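Local coordinates for protein putative thiol-disulfide isomerase or thioredoxin (Salmonella enterica subsp. enterica serovar Typhimurium, PDB 3L9V) that probably catalyses thiol-disulfide exchange as a DsbA-like oxidoreductase of the thioredoxin fold, introducing or rearranging disulfide bonds in substrate proteins, at residues Ala3-Val12 and Arg152-Phe162. Numbering follows the deposited sequence.
Sequences AEWESITPPV and RGRYHINNAAF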
ATOM      1  N   ALA A   3      18.853  10.406  -5.606  1.00 42.84           N
ATOM      2  CA  ALA A   3      18.917   9.095  -4.987  1.00 41.66           C
ATOM      3  C   ALA A   3      18.929   9.143  -3.463  1.00 54.81           C
ATOM      4  O   ALA A   3      19.971   8.859  -2.863  1.00 68.72           O
ATOM      5  CB  ALA A   3      20.138   8.354  -5.492  1.00 46.11           C
ATOM      6  N   GLU A   4      17.793   9.450  -2.825  1.00 41.25           N
ATOM      7  CA  GLU A   4      17.818   9.712  -1.372  1.00 34.18           C
ATOM      8  C   GLU A   4      16.818   8.966  -0.468  1.00 31.90           C
ATOM      9  O   GLU A   4      15.730   8.575  -0.877  1.00 33.67           O
ATOM     10  CB  GLU A   4      17.786  11.215  -1.114  1.00 35.58           C
ATOM     11  CG  GLU A   4      17.715  11.702   0.311  1.00 40.67           C
ATOM     12  CD  GLU A   4      18.710  12.842   0.527  1.00 56.78           C
ATOM     13  OE1 GLU A   4      19.753  12.845  -0.166  1.00 54.77           O
ATOM     14  OE2 GLU A   4      18.456  13.734   1.368  1.00 63.23           O
ATOM     15  N   TRP A   5      17.233   8.803   0.784  1.00 25.71           N
ATOM     16  CA  TRP A   5      16.636   7.876   1.734  1.00 34.25           C
ATOM     17  C   TRP A   5      17.223   8.225   3.101  1.00 36.66           C
ATOM     18  O   TRP A   5      18.277   8.863   3.189  1.00 30.11           O
ATOM     19  CB  TRP A   5      16.974   6.413   1.358  1.00 28.80           C
ATOM     20  CG  TRP A   5      18.488   6.123   1.236  1.00 29.32           C
ATOM     21  CD1 TRP A   5      19.256   6.157   0.095  1.00 28.24           C
ATOM     22  CD2 TRP A   5      19.384   5.790   2.305  1.00 29.04           C
ATOM     23  NE1 TRP A   5      20.569   5.863   0.398  1.00 30.58           N
ATOM     24  CE2 TRP A   5      20.668   5.630   1.747  1.00 26.73           C
ATOM     25  CE3 TRP A   5      19.221   5.621   3.684  1.00 36.84           C
ATOM     26  CZ2 TRP A   5      21.783   5.312   2.517  1.00 39.25           C
ATOM     27  CZ3 TRP A   5      20.331   5.285   4.451  1.00 39.64           C
ATOM     28  CH2 TRP A   5      21.596   5.137   3.862  1.00 41.30           C
ATOM     29  N   GLU A   6      16.538   7.819   4.163  1.00 34.90           N
ATOM     30  CA  GLU A   6      16.996   8.080   5.518  1.00 39.07           C
ATOM     31  C   GLU A   6      16.781   6.808   6.319  1.00 41.32           C
ATOM     32  O   GLU A   6      15.802   6.092   6.094  1.00 33.89           O
ATOM     33  CB  GLU A   6      16.204   9.238   6.145  1.00 43.06           C
ATOM     34  CG  GLU A   6      14.687   9.032   6.076  1.00 59.64           C
ATOM     35  CD  GLU A   6      13.882  10.211   6.617  1.00 73.27           C
ATOM     36  OE1 GLU A   6      12.686  10.015   6.921  1.00 72.93           O
ATOM     37  OE2 GLU A   6      14.436  11.327   6.738  1.00 79.53           O
ATOM     38  N   SER A   7      17.717   6.508   7.217  1.00 34.06           N
ATOM     39  CA  SER A   7      17.569   5.395   8.139  1.00 34.43           C
ATOM     40  C   SER A   7      16.442   5.728   9.080  1.00 34.68           C
ATOM     41  O   SER A   7      16.378   6.841   9.577  1.00 35.24           O
ATOM     42  CB  SER A   7      18.832   5.233   8.984  1.00 39.33           C
ATOM     43  OG  SER A   7      19.938   4.850   8.197  1.00 49.93           O
ATOM     44  N   ILE A   8      15.565   4.772   9.356  1.00 32.63           N
ATOM     45  CA  ILE A   8      14.601   4.995  10.414  1.00 32.19           C
ATOM     46  C   ILE A   8      15.133   4.480  11.751  1.00 35.93           C
ATOM     47  O   ILE A   8      15.911   3.523  11.813  1.00 32.62           O
ATOM     48  CB  ILE A   8      13.207   4.380  10.113  1.00 39.75           C
ATOM     49  CG1 ILE A   8      13.295   2.851  10.056  1.00 32.25           C
ATOM     50  CG2 ILE A   8      12.628   4.996   8.834  1.00 34.50           C
ATOM     51  CD1 ILE A   8      11.961   2.161  10.058  1.00 38.69           C
ATOM     52  N   THR A   9      14.698   5.133  12.817  1.00 36.21           N
ATOM     53  CA  THR A   9      15.075   4.729  14.158  1.00 47.35           C
ATOM     54  C   THR A   9      13.833   4.720  15.034  1.00 41.59           C
ATOM     55  O   THR A   9      13.147   5.728  15.141  1.00 45.48           O
ATOM     56  CB  THR A   9      16.094   5.708  14.766  1.00 56.26           C
ATOM     57  OG1 THR A   9      15.565   7.034  14.693  1.00 62.61           O
ATOM     58  CG2 THR A   9      17.411   5.659  14.002  1.00 57.69           C
ATOM     59  N   PRO A  10      13.554   3.586  15.682  1.00 44.09           N
ATOM     60  CA  PRO A  10      14.390   2.392  15.603  1.00 44.75           C
ATOM     61  C   PRO A  10      13.987   1.600  14.375  1.00 45.73           C
ATOM     62  O   PRO A  10      12.882   1.806  13.881  1.00 52.09           O
ATOM     63  CB  PRO A  10      13.994   1.606  16.864  1.00 44.84           C
ATOM     64  CG  PRO A  10      12.882   2.400  17.523  1.00 46.38           C
ATOM     65  CD  PRO A  10      12.366   3.355  16.514  1.00 45.81           C
ATOM     66  N   PRO A  11      14.863   0.713  13.892  1.00 43.35           N
ATOM     67  CA  PRO A  11      14.561  -0.194  12.780  1.00 43.91           C
ATOM     68  C   PRO A  11      13.398  -1.122  13.129  1.00 41.11           C
ATOM     69  O   PRO A  11      13.040  -1.250  14.298  1.00 42.09           O
ATOM     70  CB  PRO A  11      15.847  -1.003  12.635  1.00 45.44           C
ATOM     71  CG  PRO A  11      16.914  -0.120  13.199  1.00 45.76           C
ATOM     72  CD  PRO A  11      16.264   0.607  14.327  1.00 44.53           C
ATOM     73  N   VAL A  12      12.796  -1.731  12.119  1.00 32.72           N
ATOM     74  CA  VAL A  12      11.758  -2.728  12.340  1.00 30.61           C
ATOM     75  C   VAL A  12      12.375  -4.091  12.109  1.00 30.97           C
ATOM     76  O   VAL A  12      12.944  -4.343  11.042  1.00 29.26           O
ATOM     77  CB  VAL A  12      10.573  -2.520  11.371  1.00 35.31           C
ATOM     78  CG1 VAL A  12       9.459  -3.586  11.607  1.00 25.67           C
ATOM     79  CG2 VAL A  12      10.040  -1.117  11.527  1.00 27.01           C
ATOM     80  N   ARG A 152      13.904  -3.122   3.846  1.00 32.94           N
ATOM     81  CA  ARG A 152      14.422  -3.982   4.928  1.00 28.47           C
ATOM     82  C   ARG A 152      14.202  -3.481   6.344  1.00 33.54           C
ATOM     83  O   ARG A 152      15.007  -3.722   7.247  1.00 45.04           O
ATOM     84  CB  ARG A 152      15.901  -4.297   4.696  1.00 32.70           C
ATOM     85  CG  ARG A 152      16.117  -5.157   3.447  1.00 45.47           C
ATOM     86  CD  ARG A 152      17.473  -4.934   2.781  1.00 53.21           C
ATOM     87  NE  ARG A 152      18.591  -5.497   3.534  1.00 61.88           N
ATOM     88  CZ  ARG A 152      19.871  -5.348   3.196  1.00 67.85           C
ATOM     89  NH1 ARG A 152      20.821  -5.891   3.948  1.00 72.76           N
ATOM     90  NH2 ARG A 152      20.207  -4.653   2.111  1.00 61.72           N
ATOM     91  N   GLY A 153      13.101  -2.792   6.551  1.00 28.71           N
ATOM     92  CA  GLY A 153      12.778  -2.299   7.867  1.00 29.86           C
ATOM     93  C   GLY A 153      13.720  -1.237   8.393  1.00 37.78           C
ATOM     94  O   GLY A 153      13.647  -0.897   9.583  1.00 38.20           O
ATOM     95  N   ARG A 154      14.600  -0.704   7.542  1.00 32.80           N
ATOM     96  CA  ARG A 154      15.521   0.331   8.031  1.00 41.26           C
ATOM     97  C   ARG A 154      15.632   1.621   7.219  1.00 36.55           C
ATOM     98  O   ARG A 154      16.034   2.642   7.761  1.00 42.24           O
ATOM     99  CB  ARG A 154      16.919  -0.231   8.321  1.00 45.84           C
ATOM    100  CG  ARG A 154      17.270  -1.517   7.597  1.00 56.76           C
ATOM    101  CD  ARG A 154      18.722  -1.892   7.871  1.00 58.31           C
ATOM    102  NE  ARG A 154      19.154  -3.093   7.162  1.00 59.62           N
ATOM    103  CZ  ARG A 154      20.431  -3.432   7.001  1.00 61.59           C
ATOM    104  NH1 ARG A 154      21.380  -2.653   7.492  1.00 60.04           N
ATOM    105  NH2 ARG A 154      20.764  -4.539   6.349  1.00 63.22           N
ATOM    106  N   TYR A 155      15.293   1.589   5.938  1.00 33.46           N
ATOM    107  CA  TYR A 155      15.481   2.771   5.090  1.00 29.83           C
ATOM    108  C   TYR A 155      14.140   3.281   4.591  1.00 29.64           C
ATOM    109  O   TYR A 155      13.354   2.508   4.035  1.00 30.39           O
ATOM    110  CB  TYR A 155      16.381   2.454   3.890  1.00 24.68           C
ATOM    111  CG  TYR A 155      17.660   1.721   4.236  1.00 32.00           C
ATOM    112  CD1 TYR A 155      18.665   2.337   4.982  1.00 35.03           C
ATOM    113  CD2 TYR A 155      17.873   0.420   3.800  1.00 30.44           C
ATOM    114  CE1 TYR A 155      19.848   1.663   5.294  1.00 29.69           C
ATOM    115  CE2 TYR A 155      19.044  -0.261   4.108  1.00 35.48           C
ATOM    116  CZ  TYR A 155      20.023   0.367   4.857  1.00 38.51           C
ATOM    117  OH  TYR A 155      21.173  -0.305   5.163  1.00 40.96           O
ATOM    118  N   HIS A 156      13.876   4.562   4.829  1.00 25.91           N
ATOM    119  CA  HIS A 156      12.696   5.249   4.302  1.00 29.37           C
ATOM    120  C   HIS A 156      13.086   6.012   3.036  1.00 28.35           C
ATOM    121  O   HIS A 156      13.958   6.867   3.070  1.00 33.20           O
ATOM    122  CB  HIS A 156      12.115   6.212   5.341  1.00 28.43           C
ATOM    123  CG  HIS A 156      10.958   7.025   4.835  1.00 34.04           C
ATOM    124  ND1 HIS A 156      10.845   8.384   5.068  1.00 37.28           N
ATOM    125  CD2 HIS A 156       9.869   6.682   4.114  1.00 33.44           C
ATOM    126  CE1 HIS A 156       9.732   8.833   4.520  1.00 32.72           C
ATOM    127  NE2 HIS A 156       9.122   7.820   3.922  1.00 31.83           N
ATOM    128  N   ILE A 157      12.469   5.677   1.916  1.00 21.59           N
ATOM    129  CA  ILE A 157      12.799   6.354   0.673  1.00 26.74           C
ATOM    130  C   ILE A 157      12.278   7.794   0.747  1.00 25.76           C
ATOM    131  O   ILE A 157      11.179   8.029   1.221  1.00 22.93           O
ATOM    132  CB  ILE A 157      12.252   5.602  -0.561  1.00 31.54           C
ATOM    133  CG1 ILE A 157      12.781   4.150  -0.588  1.00 29.70           C
ATOM    134  CG2 ILE A 157      12.582   6.379  -1.857  1.00 29.60           C
ATOM    135  CD1 ILE A 157      14.330   4.009  -0.855  1.00 18.57           C
ATOM    136  N   ASN A 158      13.085   8.760   0.304  1.00 24.26           N
ATOM    137  CA  ASN A 158      12.629  10.148   0.274  1.00 21.92           C
ATOM    138  C   ASN A 158      11.969  10.483  -1.075  1.00 23.87           C
ATOM    139  O   ASN A 158      12.663  10.792  -2.034  1.00 25.79           O
ATOM    140  CB  ASN A 158      13.805  11.110   0.547  1.00 27.77           C
ATOM    141  CG  ASN A 158      13.363  12.569   0.605  1.00 27.17           C
ATOM    142  OD1 ASN A 158      12.223  12.883   0.303  1.00 29.35           O
ATOM    143  ND2 ASN A 158      14.269  13.459   0.998  1.00 24.21           N
ATOM    144  N   ASN A 159      10.640  10.423  -1.158  1.00 25.92           N
ATOM    145  CA  ASN A 159       9.963  10.649  -2.448  1.00 21.11           C
ATOM    146  C   ASN A 159      10.377  12.000  -3.055  1.00 24.96           C
ATOM    147  O   ASN A 159      10.393  12.196  -4.268  1.00 26.48           O
ATOM    148  CB  ASN A 159       8.442  10.684  -2.270  1.00 20.98           C
ATOM    149  CG  ASN A 159       7.872   9.398  -1.640  1.00 27.47           C
ATOM    150  OD1 ASN A 159       8.423   8.314  -1.802  1.00 21.40           O
ATOM    151  ND2 ASN A 159       6.767   9.536  -0.922  1.00 28.69           N
ATOM    152  N   ALA A 160      10.673  12.951  -2.193  1.00 26.65           N
ATOM    153  CA  ALA A 160      10.837  14.311  -2.671  1.00 29.70           C
ATOM    154  C   ALA A 160      12.295  14.598  -3.052  1.00 35.08           C
ATOM    155  O   ALA A 160      12.660  15.749  -3.281  1.00 36.40           O
ATOM    156  CB  ALA A 160      10.322  15.293  -1.635  1.00 24.99           C
ATOM    157  N   ALA A 161      13.108  13.547  -3.163  1.00 27.50           N
ATOM    158  CA  ALA A 161      14.515  13.718  -3.504  1.00 32.63           C
ATOM    159  C   ALA A 161      14.837  13.219  -4.917  1.00 34.47           C
ATOM    160  O   ALA A 161      16.001  13.096  -5.276  1.00 36.14           O
ATOM    161  CB  ALA A 161      15.420  13.023  -2.452  1.00 23.95           C
ATOM    162  N   PHE A 162      13.811  12.938  -5.722  1.00 24.64           N
ATOM    163  CA  PHE A 162      14.030  12.419  -7.073  1.00 26.48           C
ATOM    164  C   PHE A 162      13.644  13.472  -8.105  1.00 32.50           C
ATOM    165  O   PHE A 162      12.721  14.252  -7.887  1.00 30.10           O
ATOM    166  CB  PHE A 162      13.233  11.123  -7.310  1.00 23.26           C
ATOM    167  CG  PHE A 162      13.733   9.967  -6.497  1.00 25.05           C
ATOM    168  CD1 PHE A 162      13.217   9.713  -5.247  1.00 29.60           C
ATOM    169  CD2 PHE A 162      14.759   9.175  -6.964  1.00 27.98           C
ATOM    170  CE1 PHE A 162      13.702   8.668  -4.474  1.00 35.28           C
ATOM    171  CE2 PHE A 162      15.260   8.136  -6.194  1.00 36.98           C
ATOM    172  CZ  PHE A 162      14.725   7.876  -4.950  1.00 33.35           C
TER
HETATM  173  O   HOH W   1      13.669  -6.010   9.363  1.00 42.50           O
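Strands 5-7 and 155-157 run antiparallel, their axes 4.5 Å apart at closest approach, with Glu6 and His156 as the hydrogen-bonded pair flanked by the non-hydrogen-bonded pairs Trp5-Ile157 and Ser7-Tyr155. Glu6 and His156 exchange both backbone bonds, and the ladder continues from Asn158 N to Glu4 O and from Ile8 N to Arg154 O. After the cis peptide before Pro10 the chain returns to the hairpin turn, where Val12 N meets a lone pair of Gly153 O at 2.8 Å.

The same central pair is joined through its side chains, which lie alongside each other. His156 ND1 donates to Glu6 OE1 over 3.1 Å in a nearly straight bond (170°); the oxygen lies in the imidazole plane, yet the donor stands above the carboxylate plane. Glu6 OE1 also forms a salt bridge with Arg144, which would be expected to stabilise the carboxylate's negative charge. Beside them, Ile8 CG2 packs on His156 CB at 3.7 Å.

On the opposite face Trp5 and Tyr155 meet diagonally, between the two neighbouring non-hydrogen-bonded pairs. With Trp5 CG placed between its backbone N and carbonyl carbon (chi1 56°), the indole lies where the edge of Tyr155 is directed at its six-membered ring, a T-shaped pair with planes at 73° and Tyr155 CD1 3.4 Å from Trp5 CZ3. Farther along, Glu4 CB rests on Ala161 CB.

Strand 5-7 thus extends the central sheet of the thioredoxin fold at one edge, outside the hairpin of strands 148-151 and 155-157, where Tyr150 stacks on His156; Ile157 packs against Tyr174 and Leu181 of helix 167-182.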